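PDB 7RAG: lipoprotein from Clostridioides difficile, which binds the CwlD amidase and allosterically activates this cortex-processing enzyme during spore formation. Local coordinates for residues Arg4-Thr7 with Lys8-Tyr12. Sequence-based numbering, arbitrary orientation.
Sequences RQST and KEEVY
A capping box between Thr7 and Glu10 caps the N-terminus of helix 8-21, and Arg4, from the loop just before it, clamps the acidic half of the box. Thr7 is the N-cap residue: its OG1 sits between the backbone N and the carbonyl carbon (chi1 72°), turned to the first turn of the helix, where it takes a weak hydrogen bond from Glu10 N at 3.4 Å. The reciprocal bond runs from Thr7 N to Glu10 OE2, 3.2 Å long and fairly straight, and it meets that oxygen on its anti side. Chi1 of -51° puts Glu10 CG beside its own backbone N and 3.1 Å from Thr7 OG1; from there the extended chain carries the carboxylate back to Thr7 N and to Arg4. The first i to i+4 backbone bond of the helix, Val11 N to Thr7 O, is 3.2 Å long. The syn sides of the carboxylate go to Arg4, whose guanidinium comes end-on as a bidentate salt bridge, NH1 to Glu10 OE2 at 2.9 Å and NH2 to Glu10 OE1 at 2.8 Å. The two planes lie 10° apart, although each bond is tilted somewhat out of them. Arg4 NH1 and Thr7 N both reach Glu10 OE2 from the same face of the carboxylate plane, one syn and one anti. Beside the box, Ser6 CB packs on Val11 CG2 at 3.5 Å, and Val11 also rests on Leu123 of the second subunit, another copy of this protein.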
loop_
_atom_site.group_PDB
_atom_site.type_symbol
_atom_site.label_atom_id
_atom_site.label_comp_id
_atom_site.label_asym_id
_atom_site.label_seq_id
_atom_site.Cartn_x
_atom_site.Cartn_y
_atom_site.Cartn_z
ATOM N N ARG A 4 33.770 6.154 36.198
ATOM C CA ARG A 4 32.884 6.992 36.993
ATOM C C ARG A 4 31.470 6.935 36.435
ATOM O O ARG A 4 31.256 6.647 35.254
ATOM C CB ARG A 4 33.366 8.445 37.014
ATOM C CG ARG A 4 33.143 9.160 35.694
ATOM C CD ARG A 4 33.432 10.664 35.768
ATOM N NE ARG A 4 33.415 11.275 34.437
ATOM C CZ ARG A 4 32.309 11.583 33.764
ATOM N NH1 ARG A 4 31.111 11.345 34.289
ATOM N NH2 ARG A 4 32.406 12.125 32.557
ATOM N N GLN A 5 30.499 7.221 37.304
ATOM C CA GLN A 5 29.102 7.241 36.888
ATOM C C GLN A 5 28.879 8.263 35.782
ATOM O O GLN A 5 29.388 9.387 35.835
ATOM C CB GLN A 5 28.197 7.560 38.078
ATOM C CG GLN A 5 28.430 6.658 39.267
ATOM C CD GLN A 5 28.604 5.202 38.860
ATOM O OE1 GLN A 5 27.729 4.619 38.207
ATOM N NE2 GLN A 5 29.746 4.606 39.234
ATOM N N SER A 6 28.128 7.867 34.768
ATOM C CA SER A 6 27.754 8.814 33.740
ATOM C C SER A 6 26.808 9.850 34.322
ATOM O O SER A 6 25.980 9.544 35.187
ATOM C CB SER A 6 27.110 8.095 32.569
ATOM O OG SER A 6 28.058 7.259 31.950
ATOM N N THR A 7 26.962 11.090 33.865
ATOM C CA THR A 7 26.045 12.172 34.191
ATOM C C THR A 7 24.754 12.023 33.392
ATOM O O THR A 7 24.620 11.156 32.523
ATOM C CB THR A 7 26.676 13.529 33.889
ATOM O OG1 THR A 7 26.733 13.707 32.470
ATOM C CG2 THR A 7 28.070 13.606 34.462
ATOM N N LYS A 8 23.801 12.909 33.672
ATOM C CA LYS A 8 22.542 12.901 32.941
ATOM C C LYS A 8 22.764 12.983 31.437
ATOM O O LYS A 8 22.217 12.187 30.661
ATOM C CB LYS A 8 21.660 14.060 33.408
ATOM C CG LYS A 8 20.676 13.684 34.468
ATOM C CD LYS A 8 19.430 13.054 33.857
ATOM C CE LYS A 8 19.651 11.641 33.269
ATOM N NZ LYS A 8 18.524 10.658 33.346
ATOM N N GLU A 9 23.580 13.943 31.013
ATOM C CA GLU A 9 23.703 14.216 29.592
ATOM C C GLU A 9 24.456 13.104 28.883
ATOM O O GLU A 9 24.148 12.791 27.729
ATOM C CB GLU A 9 24.391 15.565 29.377
ATOM C CG GLU A 9 23.735 16.738 30.121
ATOM C CD GLU A 9 24.196 16.878 31.576
ATOM O OE1 GLU A 9 23.933 15.957 32.377
ATOM O OE2 GLU A 9 24.826 17.912 31.913
ATOM N N GLU A 10 25.426 12.488 29.560
ATOM C CA GLU A 10 26.178 11.404 28.940
ATOM C C GLU A 10 25.284 10.196 28.680
ATOM O O GLU A 10 25.290 9.635 27.575
ATOM C CB GLU A 10 27.378 11.028 29.815
ATOM C CG GLU A 10 28.250 12.213 30.216
ATOM C CD GLU A 10 29.544 11.808 30.904
ATOM O OE1 GLU A 10 30.624 12.204 30.399
ATOM O OE2 GLU A 10 29.485 11.093 31.939
ATOM N N VAL A 11 24.482 9.802 29.678
ATOM C CA VAL A 11 23.538 8.702 29.487
ATOM C C VAL A 11 22.529 9.052 28.405
ATOM O O VAL A 11 22.218 8.229 27.532
ATOM C CB VAL A 11 22.834 8.350 30.812
ATOM C CG1 VAL A 11 21.647 7.443 30.545
ATOM C CG2 VAL A 11 23.784 7.651 31.767
ATOM N N TYR A 12 22.009 10.281 28.436
ATOM C CA TYR A 12 21.006 10.674 27.455
ATOM C C TYR A 12 21.562 10.636 26.037
ATOM O O TYR A 12 20.887 10.168 25.109
ATOM C CB TYR A 12 20.469 12.065 27.781
ATOM C CG TYR A 12 19.462 12.542 26.767
ATOM C CD1 TYR A 12 19.704 13.668 25.993
ATOM C CD2 TYR A 12 18.279 11.843 26.561
ATOM C CE1 TYR A 12 18.783 14.098 25.055
ATOM C CE2 TYR A 12 17.353 12.262 25.636
ATOM C CZ TYR A 12 17.605 13.392 24.880
ATOM O OH TYR A 12 16.678 13.812 23.946
#